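Local coordinates for protein glycosyl hydrolase BlGH5_18 (Bifidobacterium longum subsp. infantis, PDB 7LQX) that probably hydrolyses glycosidic bonds in the breakdown of N-glycans, as a family 5 glycoside hydrolase of a gut bacterium, at residues Y71-P74 and W78-R81; K82-V87 and Y146-Q151. All blocks are in the same frame, centred on the assembly; numbering follows the deposited sequence.

Interaction 1: Y71-P74 and W78-R81; sequences YLQP and WINR. With EDO (1,2-ethanediol), chain B.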
loop_
_atom_site.group_PDB
_atom_site.type_symbol
_atom_site.label_atom_id
_atom_site.label_comp_id
_atom_site.label_asym_id
_atom_site.label_seq_id
_atom_site.Cartn_x
_atom_site.Cartn_y
_atom_site.Cartn_z
ATOM N N TYR A 71 0.423 0.484 8.205
ATOM C CA TYR A 71 1.448 0.671 9.226
ATOM C C TYR A 71 1.103 -0.079 10.507
ATOM O O TYR A 71 2.007 -0.556 11.206
ATOM C CB TYR A 71 1.675 2.158 9.553
ATOM C CG TYR A 71 1.756 3.075 8.346
ATOM C CD1 TYR A 71 2.213 2.621 7.114
ATOM C CD2 TYR A 71 1.354 4.391 8.443
ATOM C CE1 TYR A 71 2.241 3.464 6.013
ATOM C CE2 TYR A 71 1.383 5.231 7.357
ATOM C CZ TYR A 71 1.834 4.768 6.148
ATOM O OH TYR A 71 1.843 5.628 5.077
ATOM N N LEU A 72 -0.198 -0.211 10.806
ATOM C CA LEU A 72 -0.637 -0.949 11.980
ATOM C C LEU A 72 -0.484 -2.453 11.793
ATOM O O LEU A 72 -0.183 -3.174 12.750
ATOM C CB LEU A 72 -2.114 -0.671 12.270
ATOM C CG LEU A 72 -2.531 0.656 12.894
ATOM C CD1 LEU A 72 -4.052 0.739 12.907
ATOM C CD2 LEU A 72 -1.978 0.784 14.296
ATOM N N GLN A 73 -0.743 -2.954 10.587
ATOM C CA GLN A 73 -0.850 -4.394 10.331
ATOM C C GLN A 73 -0.225 -4.699 8.977
ATOM O O GLN A 73 -0.914 -5.029 8.003
ATOM C CB GLN A 73 -2.314 -4.820 10.389
ATOM C CG GLN A 73 -2.548 -6.303 10.499
ATOM C CD GLN A 73 -3.992 -6.608 10.827
ATOM O OE1 GLN A 73 -4.905 -5.985 10.287
ATOM N NE2 GLN A 73 -4.202 -7.557 11.730
ATOM N N PRO A 74 1.099 -4.586 8.882
ATOM C CA PRO A 74 1.766 -4.715 7.576
ATOM C C PRO A 74 1.757 -6.123 7.020
ATOM O O PRO A 74 1.931 -6.292 5.808
ATOM C CB PRO A 74 3.193 -4.228 7.866
ATOM C CG PRO A 74 3.377 -4.484 9.334
ATOM C CD PRO A 74 2.040 -4.218 9.955
ATOM N N TRP A 78 1.090 -9.836 11.718
ATOM C CA TRP A 78 2.187 -9.064 12.306
ATOM C C TRP A 78 1.616 -7.677 12.594
ATOM O O TRP A 78 1.558 -6.828 11.699
ATOM C CB TRP A 78 3.387 -8.974 11.374
ATOM C CG TRP A 78 4.641 -8.466 12.028
ATOM C CD1 TRP A 78 5.154 -7.199 11.972
ATOM C CD2 TRP A 78 5.541 -9.226 12.833
ATOM N NE1 TRP A 78 6.327 -7.132 12.686
ATOM C CE2 TRP A 78 6.589 -8.365 13.220
ATOM C CE3 TRP A 78 5.581 -10.560 13.237
ATOM C CZ2 TRP A 78 7.647 -8.793 14.013
ATOM C CZ3 TRP A 78 6.632 -10.983 14.024
ATOM C CH2 TRP A 78 7.653 -10.101 14.402
ATOM N N ILE A 79 1.166 -7.469 13.820
ATOM C CA ILE A 79 0.643 -6.181 14.256
ATOM C C ILE A 79 1.799 -5.380 14.829
ATOM O O ILE A 79 2.561 -5.875 15.669
ATOM C CB ILE A 79 -0.488 -6.367 15.281
ATOM C CG1 ILE A 79 -1.711 -6.945 14.568
ATOM C CG2 ILE A 79 -0.813 -5.045 15.966
ATOM C CD1 ILE A 79 -2.795 -7.433 15.508
ATOM N N ASN A 80 1.948 -4.156 14.346
ATOM C CA ASN A 80 3.073 -3.291 14.680
ATOM C C ASN A 80 2.741 -2.611 15.996
ATOM O O ASN A 80 1.985 -1.643 16.046
ATOM C CB ASN A 80 3.266 -2.306 13.538
ATOM C CG ASN A 80 4.263 -1.224 13.850
ATOM O OD1 ASN A 80 4.921 -1.238 14.886
ATOM N ND2 ASN A 80 4.377 -0.262 12.937
ATOM N N ARG A 81 3.316 -3.120 17.075
ATOM C CA ARG A 81 2.937 -2.629 18.394
ATOM C C ARG A 81 3.401 -1.199 18.614
ATOM O O ARG A 81 2.764 -0.460 19.373
ATOM C CB ARG A 81 3.426 -3.609 19.456
ATOM C CG ARG A 81 2.864 -5.013 19.215
ATOM C CD ARG A 81 2.813 -5.882 20.464
ATOM N NE ARG A 81 2.151 -7.157 20.184
ATOM C CZ ARG A 81 0.853 -7.396 20.374
ATOM N NH1 ARG A 81 0.057 -6.450 20.859
ATOM N NH2 ARG A 81 0.350 -8.586 20.078
HETATM C C1 EDO B . 8.494 -4.089 13.427
HETATM O O1 EDO B . 8.508 -5.514 13.328
HETATM C C2 EDO B . 7.096 -3.558 13.133
HETATM O O2 EDO B . 6.645 -4.028 11.858
#

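Interaction 2: K82-V87 and Y146-Q151; sequences KAIADV and YGELAQ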
loop_
_atom_site.group_PDB
_atom_site.type_symbol
_atom_site.label_atom_id
_atom_site.label_comp_id
_atom_site.label_asym_id
_atom_site.label_seq_id
_atom_site.Cartn_x
_atom_site.Cartn_y
_atom_site.Cartn_z
ATOM N N LYS A 82 4.466 -0.769 17.932
ATOM C CA LYS A 82 4.871 0.632 18.011
ATOM C C LYS A 82 3.822 1.540 17.383
ATOM O O LYS A 82 3.551 2.636 17.892
ATOM C CB LYS A 82 6.231 0.831 17.343
ATOM C CG LYS A 82 6.845 2.197 17.615
ATOM C CD LYS A 82 6.490 3.198 16.534
ATOM C CE LYS A 82 7.218 4.519 16.743
ATOM N NZ LYS A 82 7.005 5.433 15.592
ATOM N N ALA A 83 3.209 1.098 16.285
ATOM C CA ALA A 83 2.156 1.891 15.666
ATOM C C ALA A 83 0.964 2.017 16.605
ATOM O O ALA A 83 0.359 3.089 16.712
ATOM C CB ALA A 83 1.747 1.264 14.333
ATOM N N ILE A 84 0.622 0.931 17.312
ATOM C CA ILE A 84 -0.452 0.999 18.303
ATOM C C ILE A 84 -0.079 1.981 19.404
ATOM O O ILE A 84 -0.889 2.823 19.810
ATOM C CB ILE A 84 -0.785 -0.402 18.857
ATOM C CG1 ILE A 84 -1.503 -1.222 17.781
ATOM C CG2 ILE A 84 -1.632 -0.298 20.127
ATOM C CD1 ILE A 84 -1.935 -2.607 18.218
ATOM N N ALA A 85 1.162 1.900 19.892
ATOM C CA ALA A 85 1.620 2.823 20.924
ATOM C C ALA A 85 1.537 4.267 20.452
ATOM O O ALA A 85 1.230 5.167 21.242
ATOM C CB ALA A 85 3.045 2.475 21.361
ATOM N N ASP A 86 1.814 4.515 19.168
ATOM C CA ASP A 86 1.714 5.875 18.647
ATOM C C ASP A 86 0.268 6.367 18.643
ATOM O O ASP A 86 0.008 7.542 18.930
ATOM C CB ASP A 86 2.297 5.956 17.233
ATOM C CG ASP A 86 3.813 5.848 17.202
ATOM O OD1 ASP A 86 4.470 6.028 18.247
ATOM O OD2 ASP A 86 4.353 5.613 16.096
ATOM N N VAL A 87 -0.683 5.506 18.285
ATOM C CA VAL A 87 -2.087 5.906 18.389
ATOM C C VAL A 87 -2.432 6.239 19.836
ATOM O O VAL A 87 -3.083 7.250 20.121
ATOM C CB VAL A 87 -3.024 4.823 17.826
ATOM C CG1 VAL A 87 -4.478 5.299 17.907
ATOM C CG2 VAL A 87 -2.655 4.482 16.400
ATOM N N TYR A 146 -7.896 -1.703 20.780
ATOM C CA TYR A 146 -8.859 -1.357 21.818
ATOM C C TYR A 146 -8.291 -1.616 23.208
ATOM O O TYR A 146 -8.483 -0.808 24.126
ATOM C CB TYR A 146 -10.148 -2.155 21.615
ATOM C CG TYR A 146 -11.148 -1.910 22.714
ATOM C CD1 TYR A 146 -11.769 -0.678 22.850
ATOM C CD2 TYR A 146 -11.465 -2.905 23.620
ATOM C CE1 TYR A 146 -12.684 -0.444 23.862
ATOM C CE2 TYR A 146 -12.377 -2.684 24.636
ATOM C CZ TYR A 146 -12.979 -1.455 24.760
ATOM O OH TYR A 146 -13.882 -1.278 25.792
ATOM N N GLY A 147 -7.600 -2.743 23.388
ATOM C CA GLY A 147 -7.077 -3.071 24.701
ATOM C C GLY A 147 -6.077 -2.053 25.207
ATOM O O GLY A 147 -5.978 -1.822 26.414
ATOM N N GLU A 148 -5.313 -1.444 24.298
ATOM C CA GLU A 148 -4.400 -0.371 24.677
ATOM C C GLU A 148 -5.145 0.942 24.889
ATOM O O GLU A 148 -4.935 1.635 25.891
ATOM C CB GLU A 148 -3.307 -0.221 23.612
ATOM C CG GLU A 148 -2.299 -1.361 23.615
ATOM C CD GLU A 148 -1.496 -1.403 24.894
ATOM O OE1 GLU A 148 -1.036 -0.330 25.336
ATOM O OE2 GLU A 148 -1.349 -2.499 25.476
ATOM N N LEU A 149 -6.035 1.296 23.963
ATOM C CA LEU A 149 -6.695 2.592 24.048
ATOM C C LEU A 149 -7.650 2.668 25.232
ATOM O O LEU A 149 -7.844 3.749 25.794
ATOM C CB LEU A 149 -7.441 2.882 22.752
ATOM C CG LEU A 149 -6.579 3.033 21.496
ATOM C CD1 LEU A 149 -7.486 3.286 20.309
ATOM C CD2 LEU A 149 -5.550 4.138 21.663
ATOM N N ALA A 150 -8.245 1.539 25.633
ATOM C CA ALA A 150 -9.129 1.522 26.790
ATOM C C ALA A 150 -8.425 1.954 28.067
ATOM O O ALA A 150 -9.095 2.319 29.038
ATOM C CB ALA A 150 -9.688 0.113 26.975
ATOM N N GLN A 151 -7.092 1.915 28.089
ATOM C CA GLN A 151 -6.329 2.347 29.255
ATOM C C GLN A 151 -6.166 3.859 29.330
ATOM O O GLN A 151 -5.651 4.355 30.338
ATOM C CB GLN A 151 -4.970 1.643 29.269
ATOM C CG GLN A 151 -5.091 0.123 29.337
ATOM C CD GLN A 151 -3.757 -0.581 29.217
ATOM O OE1 GLN A 151 -2.807 -0.259 29.935
ATOM N NE2 GLN A 151 -3.674 -1.545 28.304
#

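Interaction 1: Y71-P74 and W78-R81
N80 reaches back to Y71 and L72, at the end of helix 69-72, and ties the loop that follows to it. Its side chain sets out with CB 3.2 Å from Y71 O. CG lies anti to the backbone N (chi1 171°), which swings the amide toward the oxygen of the same carbonyl. There ND2 gives a hydrogen bond of 2.9 Å to Y71 O. The acceptor lies near the amide plane of N80, 15° out of it. On the other branch OD1 takes weak hydrogen bonds from the backbone N of K82 and of A83, so N80 is the N-cap of helix 81-96. With an alanine here, Y71 O would probably lose this donor and the first turn of that helix its side-chain cap.

The backbone adds a nearly straight bond of 2.8 Å from N80 N to L72 O. I79 CA comes within 3.5 Å of that oxygen in a CA-H...O contact. Q73 NE2 passes I79 CG1 at 3.8 Å, while its hydrogen bond goes to A137 O; Q73 OE1 takes one from W69 NE1.

P74 CG meets the W78 ring at its edge, 4.2 Å from CD1. W78 NE1 gives a hydrogen bond of 2.8 Å to O1 of an ethanediol, probably from the crystallisation liquor, and a weak one to its O2. The ethanediol is also hydrogen-bonded to H38 O of the second subunit. The chemistry implies one amide with two tasks: its NH2 holds the end of one helix and its oxygen caps the start of the next.

Interaction 2: K82-V87 and Y146-Q151
D86 OD2 receives K82 NZ at 2.7 Å, in a salt bridge one turn apart on helix 81-96 that uses the syn lone pair of the carboxylate. Helices 81-96 and 132-149 are neighbouring outer helices of the (beta/alpha)8 barrel of this family 5 enzyme. They follow strands 62-65 and 100-104, which lie side by side in the parallel sheet.

The contact between them is apolar and small, burying 150 Å² in all. I84 and V87, one turn apart, both point across. I84 sends CG2 against the aliphatic part of E148, 3.7 Å from CG and 3.9 Å from CB. The two side chains run nearly perpendicular to each other. E148 bends at chi2 (-65°), and its OE1 forms a salt bridge with R88 of helix 81-96. Its methylenes pack on I84, and its charge is paired with a residue of the helix that carries I84.

L145 and E144 also touch I84, and F155 of strand 155-159 lies against L149. Past E148, Q151 NE2 bonds back to G147 O at 3.0 Å. Deeper in, L149 brings only its CD2 methyl up to V87, 4.1 Å from CG1.

How the interactions relate
Both contacts are largely buried but far from the centre of the chain, on the same side of it. They share one element, helix 81-96. Interaction 1 caps its start, and interaction 2 packs its flank on helix 132-149. The chemistry differs accordingly. In 71-74 with 78-81, backbone carbonyls at a helix end are met by N-H groups, next to the second subunit. In 82-87 with 146-151, methyl and methylene groups meet between two barrel helices, and the charged ends of E148 and K82 pair with residues of helix 81-96. The two join directly: I79 CG2 lies 3.5 Å from I84 CD1, and L72 CD2 lies 3.8 Å from A83 CB.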